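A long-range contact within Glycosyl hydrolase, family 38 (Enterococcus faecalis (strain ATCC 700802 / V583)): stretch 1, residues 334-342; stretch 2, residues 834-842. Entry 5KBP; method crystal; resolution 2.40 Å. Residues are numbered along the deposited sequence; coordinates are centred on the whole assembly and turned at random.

Stretch 1 334-342: DYPHDQFDY
Stretch 2 (834-842) VKRQEQTNH

Nearly five hundred residues apart in one chain, these stretches meet over a small patch that buries 349 Å², both sides summed. Stretch 1 enters as an extended loop, with phi/psi of -144/123 at Tyr335, then turns at Pro336, the N-cap residue, into a helix from His337 onward; the bonds from Phe340 N to Pro336 O (3.1 Å) and from Asp341 N to His337 O (2.8 Å) set its first turn. Stretch 2 ends a strand at Arg836 and folds into a turn. Gln837 N bonds to His842 O at 3.0 Å, and Asn841 adopts the left-handed conformation 61/18. In register, the CA atoms of His337 and Glu838 lie 5.9 Å apart, and those of Tyr335 and Asn841 7.4 Å, so the two segments run in opposite directions.

His337 covers the most surface. Its CA-to-CB bond points toward stretch 2, and chi1 of -76° (m) with chi2 of 112° lays the imidazole against the turn. Glu838 CA sits 3.5 Å from the His337 ring centroid, 18° off the normal, a CH-pi contact. A weak hydrogen bond runs from His337 NE2 to Arg836 O, 3.3 Å long with an angle of 143°. His337 NE2 also approaches Gln837 O to 2.6 Å, and His337 ND1 lies 2.9 Å from Glu838 O, but both have poor angles and neither is a hydrogen bond. Histidine suits this place because it combines a polar edge with a face that packs on carbon.

Tyr335, buried and also directed toward stretch 2, takes chi1 of -170° (t) and chi2 of -87°. Arg836 CB lies over one ring face, 3.9 Å from the Tyr335 ring centroid and 11° off the normal, so the aliphatic base of the arginine packs on the aromatic surface. Arg836 runs m, t, t through chi3, and its NH1 bonds to Asn841 O at 2.8 Å, tying strand end to turn. Tyr335 OH reaches Lys835 CB at 3.3 Å, yet this buried hydroxyl has no polar partner in the model; the tyrosine's contribution here is chiefly packing.

Glu838 points its CA-to-CB bond away, although Glu838 CG still comes within 4.2 Å of His337 CD2. Glu838 OE1 stands 4.3 Å from Asp341 OD1, a proximity of like charges. Asn841, chi1 -73° (m), brings its amide nearer: Asn841 ND2 comes within 3.1 Å of His337 CE1 at the ring edge and donates to water 1 at 2.8 Å. That water also accepts a weak bond from Tyr335 N at 2.8 Å, bridging turn and loop.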

# COMPACT_ATOMS: atom_id res chain seq x y z
N ASP A 334 -26.38 -0.54 17.99
CA ASP A 334 -25.67 -0.08 16.81
C ASP A 334 -24.92 -1.24 16.17
O ASP A 334 -24.57 -2.23 16.83
CB ASP A 334 -24.67 1.04 17.16
CG ASP A 334 -25.32 2.19 17.91
OD1 ASP A 334 -26.52 2.46 17.68
OD2 ASP A 334 -24.63 2.82 18.73
N TYR A 335 -24.69 -1.11 14.87
CA TYR A 335 -23.92 -2.08 14.09
C TYR A 335 -23.12 -1.31 13.04
O TYR A 335 -23.71 -0.56 12.25
CB TYR A 335 -24.83 -3.12 13.45
CG TYR A 335 -24.09 -4.28 12.81
CD1 TYR A 335 -23.64 -4.22 11.50
CD2 TYR A 335 -23.86 -5.45 13.52
CE1 TYR A 335 -22.98 -5.28 10.91
CE2 TYR A 335 -23.20 -6.52 12.94
CZ TYR A 335 -22.76 -6.43 11.64
OH TYR A 335 -22.10 -7.49 11.05
N PRO A 336 -21.79 -1.46 13.02
CA PRO A 336 -20.95 -0.64 12.12
C PRO A 336 -21.01 -1.12 10.67
O PRO A 336 -20.08 -1.74 10.15
CB PRO A 336 -19.55 -0.80 12.73
CG PRO A 336 -19.58 -2.17 13.34
CD PRO A 336 -20.99 -2.38 13.83
N HIS A 337 -22.13 -0.83 10.01
CA HIS A 337 -22.32 -1.28 8.63
C HIS A 337 -21.36 -0.58 7.68
O HIS A 337 -20.74 -1.23 6.83
CB HIS A 337 -23.77 -1.04 8.20
CG HIS A 337 -24.74 -2.03 8.78
ND1 HIS A 337 -25.68 -1.68 9.72
CD2 HIS A 337 -24.89 -3.35 8.56
CE1 HIS A 337 -26.38 -2.76 10.04
NE2 HIS A 337 -25.92 -3.78 9.35
N ASP A 338 -21.22 0.74 7.80
CA ASP A 338 -20.34 1.48 6.90
C ASP A 338 -18.90 1.01 7.03
O ASP A 338 -18.18 0.92 6.03
CB ASP A 338 -20.43 2.98 7.19
CG ASP A 338 -21.77 3.58 6.77
OD1 ASP A 338 -22.49 2.91 5.99
OD2 ASP A 338 -22.09 4.70 7.20
N GLN A 339 -18.46 0.69 8.25
CA GLN A 339 -17.09 0.22 8.44
C GLN A 339 -16.90 -1.17 7.85
O GLN A 339 -15.86 -1.46 7.25
CB GLN A 339 -16.73 0.22 9.92
CG GLN A 339 -16.61 1.61 10.55
CD GLN A 339 -17.94 2.20 10.97
OE1 GLN A 339 -19.00 1.71 10.59
NE2 GLN A 339 -17.89 3.25 11.78
N PHE A 340 -17.89 -2.06 8.01
CA PHE A 340 -17.79 -3.39 7.42
C PHE A 340 -17.81 -3.32 5.90
O PHE A 340 -17.11 -4.08 5.23
CB PHE A 340 -18.91 -4.29 7.94
CG PHE A 340 -18.59 -4.96 9.25
CD1 PHE A 340 -17.51 -5.81 9.35
CD2 PHE A 340 -19.39 -4.76 10.36
CE1 PHE A 340 -17.21 -6.44 10.54
CE2 PHE A 340 -19.10 -5.38 11.56
CZ PHE A 340 -18.01 -6.23 11.65
N ASP A 341 -18.62 -2.41 5.35
CA ASP A 341 -18.63 -2.23 3.90
C ASP A 341 -17.29 -1.70 3.40
O ASP A 341 -16.83 -2.08 2.32
CB ASP A 341 -19.77 -1.28 3.51
CG ASP A 341 -19.85 -1.05 2.01
OD1 ASP A 341 -20.32 -1.95 1.29
OD2 ASP A 341 -19.44 0.04 1.56
N TYR A 342 -16.64 -0.85 4.19
CA TYR A 342 -15.33 -0.33 3.83
C TYR A 342 -14.26 -1.42 3.94
O TYR A 342 -13.34 -1.48 3.12
CB TYR A 342 -14.98 0.87 4.71
CG TYR A 342 -13.58 1.42 4.52
CD1 TYR A 342 -13.30 2.30 3.48
CD2 TYR A 342 -12.56 1.07 5.39
CE1 TYR A 342 -12.02 2.80 3.31
CE2 TYR A 342 -11.28 1.58 5.22
CZ TYR A 342 -11.02 2.44 4.18
OH TYR A 342 -9.75 2.95 4.02
N VAL A 834 -22.45 -14.97 10.58
CA VAL A 834 -23.36 -14.38 11.56
C VAL A 834 -23.12 -12.87 11.52
O VAL A 834 -22.05 -12.41 11.95
CB VAL A 834 -23.16 -14.92 12.98
CG1 VAL A 834 -23.89 -14.04 13.99
CG2 VAL A 834 -23.67 -16.35 13.08
N LYS A 835 -24.07 -12.12 10.99
CA LYS A 835 -23.94 -10.67 10.87
C LYS A 835 -25.34 -10.07 10.87
O LYS A 835 -26.31 -10.74 11.24
CB LYS A 835 -23.13 -10.32 9.61
CG LYS A 835 -23.83 -10.60 8.30
CD LYS A 835 -22.96 -10.23 7.11
CE LYS A 835 -23.75 -10.27 5.81
NZ LYS A 835 -24.80 -9.22 5.78
N ARG A 836 -25.45 -8.81 10.46
CA ARG A 836 -26.73 -8.12 10.47
C ARG A 836 -26.93 -7.36 9.16
O ARG A 836 -25.97 -6.93 8.51
CB ARG A 836 -26.84 -7.16 11.67
CG ARG A 836 -26.87 -7.89 13.00
CD ARG A 836 -27.14 -6.96 14.17
NE ARG A 836 -27.28 -7.71 15.41
CZ ARG A 836 -28.43 -8.17 15.89
NH1 ARG A 836 -29.56 -7.94 15.23
NH2 ARG A 836 -28.45 -8.86 17.02
N GLN A 837 -28.20 -7.20 8.78
CA GLN A 837 -28.55 -6.54 7.53
C GLN A 837 -28.31 -5.03 7.64
O GLN A 837 -28.38 -4.45 8.72
CB GLN A 837 -30.00 -6.84 7.17
CG GLN A 837 -30.41 -6.46 5.76
CD GLN A 837 -31.73 -7.06 5.35
OE1 GLN A 837 -32.62 -7.25 6.18
NE2 GLN A 837 -31.87 -7.38 4.07
N GLU A 838 -28.06 -4.40 6.48
CA GLU A 838 -27.54 -3.04 6.46
C GLU A 838 -28.48 -2.06 7.16
O GLU A 838 -28.07 -1.32 8.06
CB GLU A 838 -27.27 -2.59 5.02
CG GLU A 838 -25.91 -3.01 4.49
CD GLU A 838 -25.43 -2.10 3.38
OE1 GLU A 838 -24.20 -1.98 3.20
OE2 GLU A 838 -26.28 -1.48 2.70
N GLN A 839 -29.74 -2.02 6.74
CA GLN A 839 -30.68 -1.04 7.27
C GLN A 839 -31.63 -1.61 8.32
O GLN A 839 -31.91 -0.94 9.32
CB GLN A 839 -31.49 -0.42 6.13
CG GLN A 839 -30.65 0.34 5.12
CD GLN A 839 -31.48 1.15 4.14
OE1 GLN A 839 -31.88 2.28 4.43
NE2 GLN A 839 -31.75 0.57 2.97
N THR A 840 -32.12 -2.83 8.12
CA THR A 840 -33.09 -3.41 9.05
C THR A 840 -32.44 -3.91 10.33
O THR A 840 -33.15 -4.11 11.32
CB THR A 840 -33.84 -4.55 8.37
OG1 THR A 840 -32.93 -5.60 8.03
CG2 THR A 840 -34.53 -4.06 7.11
N ASN A 841 -31.13 -4.13 10.33
CA ASN A 841 -30.38 -4.65 11.48
C ASN A 841 -30.85 -6.05 11.90
O ASN A 841 -30.59 -6.48 13.03
CB ASN A 841 -30.45 -3.69 12.68
CG ASN A 841 -29.60 -2.45 12.48
OD1 ASN A 841 -30.12 -1.34 12.36
ND2 ASN A 841 -28.29 -2.64 12.44
N HIS A 842 -31.55 -6.76 11.02
CA HIS A 842 -31.94 -8.13 11.31
C HIS A 842 -30.70 -9.01 11.44
O HIS A 842 -29.74 -8.86 10.68
CB HIS A 842 -32.85 -8.68 10.21
CG HIS A 842 -34.14 -7.94 10.06
ND1 HIS A 842 -34.75 -7.28 11.11
CD2 HIS A 842 -34.95 -7.76 8.99
CE1 HIS A 842 -35.87 -6.72 10.69
NE2 HIS A 842 -36.01 -7.00 9.40
O HOH W 1 -26.85 -0.33 13.24